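Local structure of myosin-I heavy chain (Dictyostelium discoideum, 5EJR) at residues Arg13-Arg19 with Glu51-Met56; Ser87-Gln91 with Gly191-Ile197; Arg295-Phe299 with Thr323-Ile327. The protein is an actin-based class VII myosin motor that takes part in early phagocytosis and adhesion, represented here by its C-terminal MyTH4-FERM tail module. All blocks are in the same frame, centred on the assembly; numbering follows the deposited sequence.

Contact 1. Residues Arg13-Arg19 with Glu51-Met56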
loop_
_atom_site.group_PDB
_atom_site.type_symbol
_atom_site.label_atom_id
_atom_site.label_comp_id
_atom_site.label_asym_id
_atom_site.label_seq_id
_atom_site.Cartn_x
_atom_site.Cartn_y
_atom_site.Cartn_z
ATOM N N ARG A 13 -8.603 -8.665 37.905
ATOM C CA ARG A 13 -8.466 -9.222 36.549
ATOM C C ARG A 13 -7.233 -10.097 36.336
ATOM O O ARG A 13 -7.303 -11.072 35.590
ATOM C CB ARG A 13 -8.496 -8.103 35.487
ATOM C CG ARG A 13 -9.771 -7.256 35.454
ATOM C CD ARG A 13 -9.573 -6.011 34.612
ATOM N NE ARG A 13 -10.800 -5.226 34.437
ATOM C CZ ARG A 13 -11.198 -4.253 35.249
ATOM N NH1 ARG A 13 -10.488 -3.944 36.328
ATOM N NH2 ARG A 13 -12.320 -3.593 35.001
ATOM N N PHE A 14 -6.097 -9.738 36.944
ATOM C CA PHE A 14 -4.867 -10.515 36.785
ATOM C C PHE A 14 -4.982 -11.831 37.545
ATOM O O PHE A 14 -5.633 -11.873 38.592
ATOM C CB PHE A 14 -3.650 -9.713 37.293
ATOM C CG PHE A 14 -2.787 -9.031 36.249
ATOM C CD1 PHE A 14 -3.360 -8.272 35.231
ATOM C CD2 PHE A 14 -1.399 -9.093 36.324
ATOM C CE1 PHE A 14 -2.560 -7.620 34.285
ATOM C CE2 PHE A 14 -0.597 -8.434 35.381
ATOM C CZ PHE A 14 -1.184 -7.706 34.366
ATOM N N ARG A 15 -4.352 -12.891 37.019
ATOM C CA ARG A 15 -4.327 -14.217 37.632
ATOM C C ARG A 15 -3.682 -14.142 39.025
ATOM O O ARG A 15 -4.289 -14.596 40.000
ATOM C CB ARG A 15 -3.556 -15.216 36.750
ATOM C CG ARG A 15 -4.212 -15.530 35.408
ATOM C CD ARG A 15 -3.644 -16.805 34.823
ATOM N NE ARG A 15 -4.011 -17.002 33.418
ATOM C CZ ARG A 15 -5.139 -17.573 33.001
ATOM N NH1 ARG A 15 -6.053 -17.974 33.879
ATOM N NH2 ARG A 15 -5.373 -17.727 31.705
ATOM N N SER A 16 -2.480 -13.513 39.111
ATOM C CA SER A 16 -1.674 -13.339 40.331
ATOM C C SER A 16 -2.414 -12.652 41.476
ATOM O O SER A 16 -2.215 -13.030 42.634
ATOM C CB SER A 16 -0.365 -12.617 40.021
ATOM O OG SER A 16 -0.599 -11.281 39.607
ATOM N N PHE A 17 -3.267 -11.660 41.158
ATOM C CA PHE A 17 -4.068 -10.938 42.153
ATOM C C PHE A 17 -5.310 -11.729 42.573
ATOM O O PHE A 17 -5.754 -11.603 43.710
ATOM C CB PHE A 17 -4.459 -9.546 41.643
ATOM C CG PHE A 17 -3.325 -8.548 41.636
ATOM C CD1 PHE A 17 -2.418 -8.507 40.583
ATOM C CD2 PHE A 17 -3.164 -7.649 42.683
ATOM C CE1 PHE A 17 -1.366 -7.590 40.582
ATOM C CE2 PHE A 17 -2.112 -6.729 42.679
ATOM C CZ PHE A 17 -1.222 -6.705 41.628
ATOM N N LYS A 18 -5.877 -12.519 41.649
ATOM C CA LYS A 18 -7.061 -13.343 41.887
ATOM C C LYS A 18 -6.738 -14.564 42.774
ATOM O O LYS A 18 -7.478 -14.827 43.724
ATOM C CB LYS A 18 -7.694 -13.777 40.554
ATOM C CG LYS A 18 -8.577 -12.714 39.920
ATOM C CD LYS A 18 -9.156 -13.216 38.605
ATOM C CE LYS A 18 -10.208 -12.308 38.023
ATOM N NZ LYS A 18 -11.431 -12.228 38.871
ATOM N N ARG A 19 -5.633 -15.300 42.453
ATOM C CA ARG A 19 -5.144 -16.485 43.175
ATOM C C ARG A 19 -4.791 -16.139 44.630
ATOM O O ARG A 19 -5.072 -16.931 45.531
ATOM C CB ARG A 19 -3.915 -17.092 42.477
ATOM C CG ARG A 19 -4.175 -17.732 41.123
ATOM C CD ARG A 19 -2.853 -18.096 40.476
ATOM N NE ARG A 19 -2.997 -18.465 39.066
ATOM C CZ ARG A 19 -2.917 -19.708 38.600
ATOM N NH1 ARG A 19 -2.699 -20.724 39.426
ATOM N NH2 ARG A 19 -3.055 -19.946 37.302
ATOM N N GLU A 51 1.307 -19.103 31.123
ATOM C CA GLU A 51 -0.121 -18.774 31.059
ATOM C C GLU A 51 -0.272 -17.257 30.887
ATOM O O GLU A 51 0.644 -16.516 31.249
ATOM C CB GLU A 51 -0.841 -19.230 32.347
ATOM C CG GLU A 51 -0.235 -18.691 33.636
ATOM C CD GLU A 51 -0.672 -19.353 34.929
ATOM O OE1 GLU A 51 -0.777 -20.602 34.960
ATOM O OE2 GLU A 51 -0.846 -18.623 35.931
ATOM N N SER A 52 -1.430 -16.793 30.388
ATOM C CA SER A 52 -1.695 -15.365 30.199
ATOM C C SER A 52 -1.664 -14.603 31.530
ATOM O O SER A 52 -1.889 -15.209 32.576
ATOM C CB SER A 52 -3.038 -15.156 29.508
ATOM O OG SER A 52 -4.137 -15.534 30.318
ATOM N N LEU A 53 -1.383 -13.279 31.483
ATOM C CA LEU A 53 -1.344 -12.406 32.664
ATOM C C LEU A 53 -2.756 -12.170 33.200
ATOM O O LEU A 53 -2.963 -12.158 34.415
ATOM C CB LEU A 53 -0.676 -11.041 32.357
ATOM C CG LEU A 53 0.744 -11.018 31.779
ATOM C CD1 LEU A 53 1.225 -9.585 31.633
ATOM C CD2 LEU A 53 1.738 -11.791 32.656
ATOM N N ILE A 54 -3.716 -11.960 32.298
ATOM C CA ILE A 54 -5.111 -11.732 32.679
ATOM C C ILE A 54 -5.842 -13.078 32.705
ATOM O O ILE A 54 -5.591 -13.931 31.850
ATOM C CB ILE A 54 -5.781 -10.683 31.738
ATOM C CG1 ILE A 54 -5.177 -9.280 31.967
ATOM C CG2 ILE A 54 -7.321 -10.643 31.881
ATOM C CD1 ILE A 54 -5.320 -8.319 30.783
ATOM N N GLU A 55 -6.728 -13.275 33.700
ATOM C CA GLU A 55 -7.519 -14.495 33.773
ATOM C C GLU A 55 -8.568 -14.392 32.675
ATOM O O GLU A 55 -9.364 -13.438 32.650
ATOM C CB GLU A 55 -8.182 -14.674 35.149
ATOM C CG GLU A 55 -8.856 -16.030 35.312
ATOM C CD GLU A 55 -9.597 -16.222 36.620
ATOM O OE1 GLU A 55 -8.968 -16.714 37.584
ATOM O OE2 GLU A 55 -10.799 -15.876 36.688
ATOM N N MET A 56 -8.510 -15.341 31.736
ATOM C CA MET A 56 -9.431 -15.444 30.605
ATOM C C MET A 56 -9.510 -16.898 30.145
ATOM O O MET A 56 -8.755 -17.734 30.649
ATOM C CB MET A 56 -8.997 -14.516 29.454
ATOM C CG MET A 56 -7.631 -14.832 28.897
ATOM S SD MET A 56 -6.890 -13.393 28.101
ATOM C CE MET A 56 -5.641 -14.158 27.289
HETATM O O HOH W 1 -7.468 -20.239 31.972
HETATM O O HOH W 2 -0.415 -13.459 36.348
#

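Contact 2. Residues Ser87-Gln91 with Gly191-Ile197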
loop_
_atom_site.group_PDB
_atom_site.type_symbol
_atom_site.label_atom_id
_atom_site.label_comp_id
_atom_site.label_asym_id
_atom_site.label_seq_id
_atom_site.Cartn_x
_atom_site.Cartn_y
_atom_site.Cartn_z
ATOM N N SER A 87 10.484 -6.848 11.958
ATOM C CA SER A 87 9.278 -6.221 11.395
ATOM C C SER A 87 8.149 -7.236 11.260
ATOM O O SER A 87 7.011 -6.947 11.638
ATOM C CB SER A 87 9.570 -5.531 10.066
ATOM O OG SER A 87 10.046 -6.431 9.082
ATOM N N LEU A 88 8.489 -8.441 10.785
ATOM C CA LEU A 88 7.594 -9.594 10.620
ATOM C C LEU A 88 7.039 -10.036 11.980
ATOM O O LEU A 88 5.857 -10.365 12.078
ATOM C CB LEU A 88 8.365 -10.746 9.958
ATOM C CG LEU A 88 8.083 -11.046 8.472
ATOM C CD1 LEU A 88 8.180 -9.802 7.600
ATOM C CD2 LEU A 88 9.027 -12.121 7.942
ATOM N N VAL A 89 7.869 -9.949 13.046
ATOM C CA VAL A 89 7.461 -10.336 14.409
ATOM C C VAL A 89 6.422 -9.362 14.964
ATOM O O VAL A 89 5.363 -9.804 15.410
ATOM C CB VAL A 89 8.685 -10.554 15.345
ATOM C CG1 VAL A 89 8.268 -10.609 16.814
ATOM C CG2 VAL A 89 9.437 -11.822 14.963
ATOM N N ILE A 90 6.690 -8.045 14.899
ATOM C CA ILE A 90 5.738 -7.040 15.380
ATOM C C ILE A 90 4.455 -7.021 14.506
ATOM O O ILE A 90 3.383 -6.797 15.049
ATOM C CB ILE A 90 6.392 -5.639 15.561
ATOM C CG1 ILE A 90 5.463 -4.677 16.346
ATOM C CG2 ILE A 90 6.874 -5.043 14.232
ATOM C CD1 ILE A 90 6.188 -3.409 16.952
ATOM N N GLN A 91 4.554 -7.291 13.182
ATOM C CA GLN A 91 3.364 -7.372 12.319
ATOM C C GLN A 91 2.417 -8.492 12.813
ATOM O O GLN A 91 1.209 -8.280 12.871
ATOM C CB GLN A 91 3.761 -7.606 10.862
ATOM C CG GLN A 91 4.096 -6.304 10.139
ATOM C CD GLN A 91 4.987 -6.547 8.956
ATOM O OE1 GLN A 91 4.856 -7.535 8.228
ATOM N NE2 GLN A 91 5.942 -5.669 8.755
ATOM N N GLY A 191 0.619 -3.909 10.887
ATOM C CA GLY A 191 1.673 -3.526 11.814
ATOM C C GLY A 191 2.745 -2.820 11.004
ATOM O O GLY A 191 2.607 -2.698 9.776
ATOM N N PRO A 192 3.849 -2.344 11.616
ATOM C CA PRO A 192 4.832 -1.587 10.823
ATOM C C PRO A 192 5.838 -2.400 10.029
ATOM O O PRO A 192 6.290 -3.449 10.476
ATOM C CB PRO A 192 5.522 -0.728 11.878
ATOM C CG PRO A 192 5.486 -1.593 13.113
ATOM C CD PRO A 192 4.205 -2.363 13.054
ATOM N N SER A 193 6.238 -1.859 8.855
ATOM C CA SER A 193 7.272 -2.423 7.990
ATOM C C SER A 193 8.614 -2.017 8.597
ATOM O O SER A 193 8.636 -1.115 9.430
ATOM C CB SER A 193 7.171 -1.826 6.583
ATOM O OG SER A 193 7.269 -0.408 6.607
ATOM N N ALA A 194 9.725 -2.612 8.143
ATOM C CA ALA A 194 11.073 -2.230 8.604
ATOM C C ALA A 194 11.351 -0.761 8.236
ATOM O O ALA A 194 12.045 -0.072 8.983
ATOM C CB ALA A 194 12.120 -3.138 7.988
ATOM N N THR A 195 10.712 -0.266 7.140
ATOM C CA THR A 195 10.776 1.131 6.678
ATOM C C THR A 195 10.114 2.059 7.697
ATOM O O THR A 195 10.714 3.069 8.083
ATOM C CB THR A 195 10.129 1.263 5.278
ATOM O OG1 THR A 195 10.926 0.524 4.362
ATOM C CG2 THR A 195 10.019 2.720 4.796
ATOM N N GLU A 196 8.863 1.739 8.098
ATOM C CA GLU A 196 8.107 2.532 9.076
ATOM C C GLU A 196 8.828 2.545 10.415
ATOM O O GLU A 196 8.747 3.534 11.137
ATOM C CB GLU A 196 6.710 1.955 9.294
ATOM C CG GLU A 196 5.814 2.895 10.091
ATOM C CD GLU A 196 4.379 2.465 10.255
ATOM O OE1 GLU A 196 3.986 1.468 9.609
ATOM O OE2 GLU A 196 3.639 3.133 11.015
ATOM N N ILE A 197 9.498 1.429 10.751
ATOM C CA ILE A 197 10.214 1.284 12.016
ATOM C C ILE A 197 11.392 2.260 12.047
ATOM O O ILE A 197 11.468 3.072 12.966
ATOM C CB ILE A 197 10.592 -0.206 12.289
ATOM C CG1 ILE A 197 9.323 -1.006 12.696
ATOM C CG2 ILE A 197 11.658 -0.320 13.386
ATOM C CD1 ILE A 197 9.397 -2.571 12.495
#

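Contact 3. Residues Arg295-Phe299 with Thr323-Ile327. With EDO (1,2-ethanediol), chain H; EDO (1,2-ethanediol), chain E.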
loop_
_atom_site.group_PDB
_atom_site.type_symbol
_atom_site.label_atom_id
_atom_site.label_comp_id
_atom_site.label_asym_id
_atom_site.label_seq_id
_atom_site.Cartn_x
_atom_site.Cartn_y
_atom_site.Cartn_z
ATOM N N ARG A 295 1.254 7.093 -12.307
ATOM C CA ARG A 295 0.789 6.814 -13.658
ATOM C C ARG A 295 -0.434 7.658 -13.905
ATOM O O ARG A 295 -1.163 7.975 -12.968
ATOM C CB ARG A 295 0.411 5.330 -13.810
ATOM C CG ARG A 295 1.613 4.377 -13.815
ATOM C CD ARG A 295 1.186 3.005 -14.288
ATOM N NE ARG A 295 0.982 2.931 -15.741
ATOM C CZ ARG A 295 1.956 2.802 -16.637
ATOM N NH1 ARG A 295 3.229 2.842 -16.256
ATOM N NH2 ARG A 295 1.668 2.679 -17.924
ATOM N N ARG A 296 -0.687 7.991 -15.165
ATOM C CA ARG A 296 -1.935 8.679 -15.464
ATOM C C ARG A 296 -2.962 7.562 -15.515
ATOM O O ARG A 296 -2.789 6.564 -16.248
ATOM C CB ARG A 296 -1.905 9.474 -16.767
ATOM C CG ARG A 296 -3.268 10.156 -16.901
ATOM C CD ARG A 296 -3.314 11.071 -18.019
ATOM N NE ARG A 296 -4.673 11.523 -18.295
ATOM C CZ ARG A 296 -4.922 12.457 -19.194
ATOM N NH1 ARG A 296 -3.922 13.040 -19.848
ATOM N NH2 ARG A 296 -6.166 12.817 -19.451
ATOM N N ARG A 297 -3.922 7.662 -14.608
ATOM C CA ARG A 297 -4.919 6.640 -14.371
ATOM C C ARG A 297 -6.176 6.851 -15.186
ATOM O O ARG A 297 -6.694 5.892 -15.736
ATOM C CB ARG A 297 -5.237 6.577 -12.864
ATOM C CG ARG A 297 -6.235 5.458 -12.441
ATOM C CD ARG A 297 -5.641 4.054 -12.479
ATOM N NE ARG A 297 -4.519 3.893 -11.549
ATOM C CZ ARG A 297 -3.359 3.317 -11.862
ATOM N NH1 ARG A 297 -3.152 2.841 -13.085
ATOM N NH2 ARG A 297 -2.394 3.214 -10.954
ATOM N N PHE A 298 -6.680 8.084 -15.259
ATOM C CA PHE A 298 -7.946 8.352 -15.922
ATOM C C PHE A 298 -7.838 9.160 -17.209
ATOM O O PHE A 298 -7.069 10.105 -17.297
ATOM C CB PHE A 298 -8.902 9.027 -14.939
ATOM C CG PHE A 298 -9.133 8.215 -13.683
ATOM C CD1 PHE A 298 -9.917 7.058 -13.711
ATOM C CD2 PHE A 298 -8.623 8.636 -12.459
ATOM C CE1 PHE A 298 -10.153 6.322 -12.537
ATOM C CE2 PHE A 298 -8.877 7.907 -11.278
ATOM C CZ PHE A 298 -9.628 6.752 -11.328
ATOM N N PHE A 299 -8.654 8.781 -18.193
ATOM C CA PHE A 299 -8.688 9.397 -19.516
ATOM C C PHE A 299 -10.131 9.692 -19.820
ATOM O O PHE A 299 -10.883 8.772 -20.118
ATOM C CB PHE A 299 -8.086 8.432 -20.568
ATOM C CG PHE A 299 -6.593 8.246 -20.424
ATOM C CD1 PHE A 299 -6.075 7.321 -19.517
ATOM C CD2 PHE A 299 -5.705 8.997 -21.193
ATOM C CE1 PHE A 299 -4.693 7.169 -19.367
ATOM C CE2 PHE A 299 -4.321 8.839 -21.051
ATOM C CZ PHE A 299 -3.822 7.932 -20.140
ATOM N N THR A 323 1.857 12.032 -19.976
ATOM C CA THR A 323 0.915 11.206 -20.734
ATOM C C THR A 323 1.577 10.631 -21.965
ATOM O O THR A 323 1.445 9.428 -22.207
ATOM C CB THR A 323 -0.352 11.998 -21.077
ATOM O OG1 THR A 323 -0.923 12.446 -19.849
ATOM C CG2 THR A 323 -1.376 11.146 -21.836
ATOM N N TYR A 324 2.233 11.494 -22.768
ATOM C CA TYR A 324 2.905 11.062 -23.987
ATOM C C TYR A 324 3.938 9.971 -23.628
ATOM O O TYR A 324 3.934 8.911 -24.242
ATOM C CB TYR A 324 3.568 12.262 -24.719
ATOM C CG TYR A 324 4.621 11.793 -25.704
ATOM C CD1 TYR A 324 4.268 11.072 -26.844
ATOM C CD2 TYR A 324 5.974 12.002 -25.456
ATOM C CE1 TYR A 324 5.233 10.602 -27.726
ATOM C CE2 TYR A 324 6.950 11.499 -26.312
ATOM C CZ TYR A 324 6.574 10.774 -27.427
ATOM O OH TYR A 324 7.536 10.325 -28.283
ATOM N N CYS A 325 4.800 10.260 -22.637
ATOM C CA CYS A 325 5.836 9.383 -22.095
ATOM C C CYS A 325 5.248 8.014 -21.680
ATOM O O CYS A 325 5.838 6.985 -21.994
ATOM C CB CYS A 325 6.545 10.077 -20.934
ATOM S SG CYS A 325 7.916 9.141 -20.209
ATOM N N GLN A 326 4.061 8.003 -21.038
ATOM C CA GLN A 326 3.393 6.769 -20.574
ATOM C C GLN A 326 2.878 5.933 -21.748
ATOM O O GLN A 326 3.081 4.727 -21.748
ATOM C CB GLN A 326 2.249 7.086 -19.592
ATOM C CG GLN A 326 1.543 5.848 -19.069
ATOM C CD GLN A 326 0.553 6.222 -18.005
ATOM O OE1 GLN A 326 0.863 6.956 -17.081
ATOM N NE2 GLN A 326 -0.661 5.753 -18.136
ATOM N N ILE A 327 2.250 6.567 -22.741
ATOM C CA ILE A 327 1.704 5.837 -23.900
ATOM C C ILE A 327 2.865 5.298 -24.755
ATOM O O ILE A 327 2.774 4.187 -25.269
ATOM C CB ILE A 327 0.754 6.755 -24.707
ATOM C CG1 ILE A 327 -0.458 7.167 -23.804
ATOM C CG2 ILE A 327 0.263 6.041 -25.996
ATOM C CD1 ILE A 327 -1.118 8.481 -24.270
HETATM C C1 EDO H . -3.596 4.312 -22.239
HETATM O O1 EDO H . -4.151 3.164 -21.635
HETATM C C2 EDO H . -2.619 5.156 -21.362
HETATM O O2 EDO H . -1.865 4.436 -20.404
HETATM C C1 EDO E . -7.032 4.341 -8.888
HETATM O O1 EDO E . -5.702 4.873 -8.881
HETATM C C2 EDO E . -7.250 3.404 -7.638
HETATM O O2 EDO E . -7.481 4.239 -6.511
#

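Contact 1. Residues Arg13-Arg19 with Glu51-Met56
Phe14 and Ile54 face each other in a single antiparallel beta bridge, at the point where helix 15-25 begins beside the loop that leads into helix 58-75 of the MyTH4 domain. It shows how a helix start can be tied to a loop without a sheet. Two nearly straight backbone bonds flank the pair: Glu55 N donates to Arg13 O (3.0 Å), and Arg15 N to Leu53 O (3.0 Å). The apolar contacts gather round the Phe14 ring, next to which Leu53 runs in the same direction. Leu53 CB lies over a face in a CH-pi contact, 4.2 Å from the centroid of the Phe14 ring, and Ile54 CG1 approaches Phe14 CD1 at 3.9 Å. Trp9, Phe42 and Cys109 pack on Phe14 as well, so that Phe14, with Leu53, belongs to the buried side of the contact. The charged contacts lie farther along the helix. Arg19 NH2 meets Glu51 OE2 in a salt bridge of 2.9 Å, the two flat groups turned 25° apart, while the Lys18 chain crosses the Glu55 carboxylate. Between these zones lies Arg15, its CG beside the backbone N (chi1 -66°) and its extended chain running along the 51-56 segment, with Ile54 O over one face of the guanidinium. It grips Ser52 side-on through two clearly bent bonds: NE bonds Ser52 O at 2.9 Å, NH2 bonds Ser52 OG, and that hydroxyl donates onward to Ile54 O over 2.7 Å.

Contact 2. Residues Ser87-Gln91 with Gly191-Ile197
Gln91 sets its CG beside the backbone N (chi1 -85°) and then runs out extended, which carries its amide across to Pro192; Ile90, with CG1 anti to the backbone N (chi1 -168°), turns its CG2 branch to the same segment. Helix 86-99 of the MyTH4 domain thereby meets the turn that starts helix 194-205. Gln91 NE2 donates an almost straight bond of 2.8 Å to Pro192 O, which lies in the plane of the amide, although the nitrogen stands well above the plane of the carbonyl. The apolar half is small: Ile90 CG2 touches Pro192 CG and Ile197 CD1, each at 3.9 Å. Backbones come close here, and a side chain at Gly191 would bring its CB to about 2.9 Å from Gln91 CA, a clash that glycine avoids. Ser87 CB rests 3.5 Å from Ala194 N, while Ser193 OG caps the new helix by accepting from Glu196 N. Glu282, on helix 274-283 in the FERM part, accepts from Gln91 NE2, Ser87 OG and Ala194 N. A leucine in place of Gln91 would probably leave Pro192 O without its donor and Glu282 with one partner fewer. Gln91 NE2, Ser87 OG and Ala194 N thus meet acceptors at this inter-domain seam, and the amino end of helix 194-205 would be expected to favour the negative charge of Glu282.

Contact 3. Residues Arg295-Phe299 with Thr323-Ile327
Gln326 reaches from helix 317-332 to the end of strand 290-296 and pairs both ends of its amide with the backbone of Arg296, much as a neighbouring strand would. With CG anti to the backbone N (chi1 -179°) and an extended chain beyond, it presents OE1 to Arg296 N at 2.7 Å and NE2 to Arg296 O at 3.0 Å. Both bonds lie on lone pairs in the plane of their carbonyls, so the two together fix the rotation of the amide. This is the tight part. The Arg295 guanidinium lies over the same side chain, its plane 31° from that of the amide and its NH2 3.4 Å from Gln326 CG; that nitrogen also forms a salt bridge with Glu330. Arg296 extends to Thr323: NH1 donates to Thr323 OG1 at 3.1 Å, in the guanidinium plane, and NE to Phe298 O. Thr323 OG1 is bonded to Cys319 O too. The looser side begins at Phe299, whose ring edge meets Thr323 CG2 at 3.8 Å. Here an ethanediol, probably from the crystallisation liquor, lies beside the ring: Gln326 NE2 gives its second hydrogen bond to the diol's O2 (2.9 Å), and C2 approaches Phe299 CZ. Within the FERM part, the contact joins strand 290-296, last of the ubiquitin-like (RA-like) lobe, to helix 317-332 of the central FERM lobe, which packs against helices 341-355 and 402-416 through Tyr324 and Ile327.

In the fold
The three contacts follow one another along the chain and share no helix or strand. Contact 1 is only partly buried and lies at the far MyTH4 end, its centre about 39 Å from the chain's centre; contact 2 is buried and more central, at about 14 Å. Contact 3, also buried, lies on the opposite side of the chain's centre from contact 1, their centres about 59 Å apart. Chemistry follows place. Charged pairs stand at the more exposed fringe of contact 1, whereas contacts 2 and 3 each rely on a buried glutamine amide that bonds to backbone, at a domain seam in one and between sheet and helix in the other.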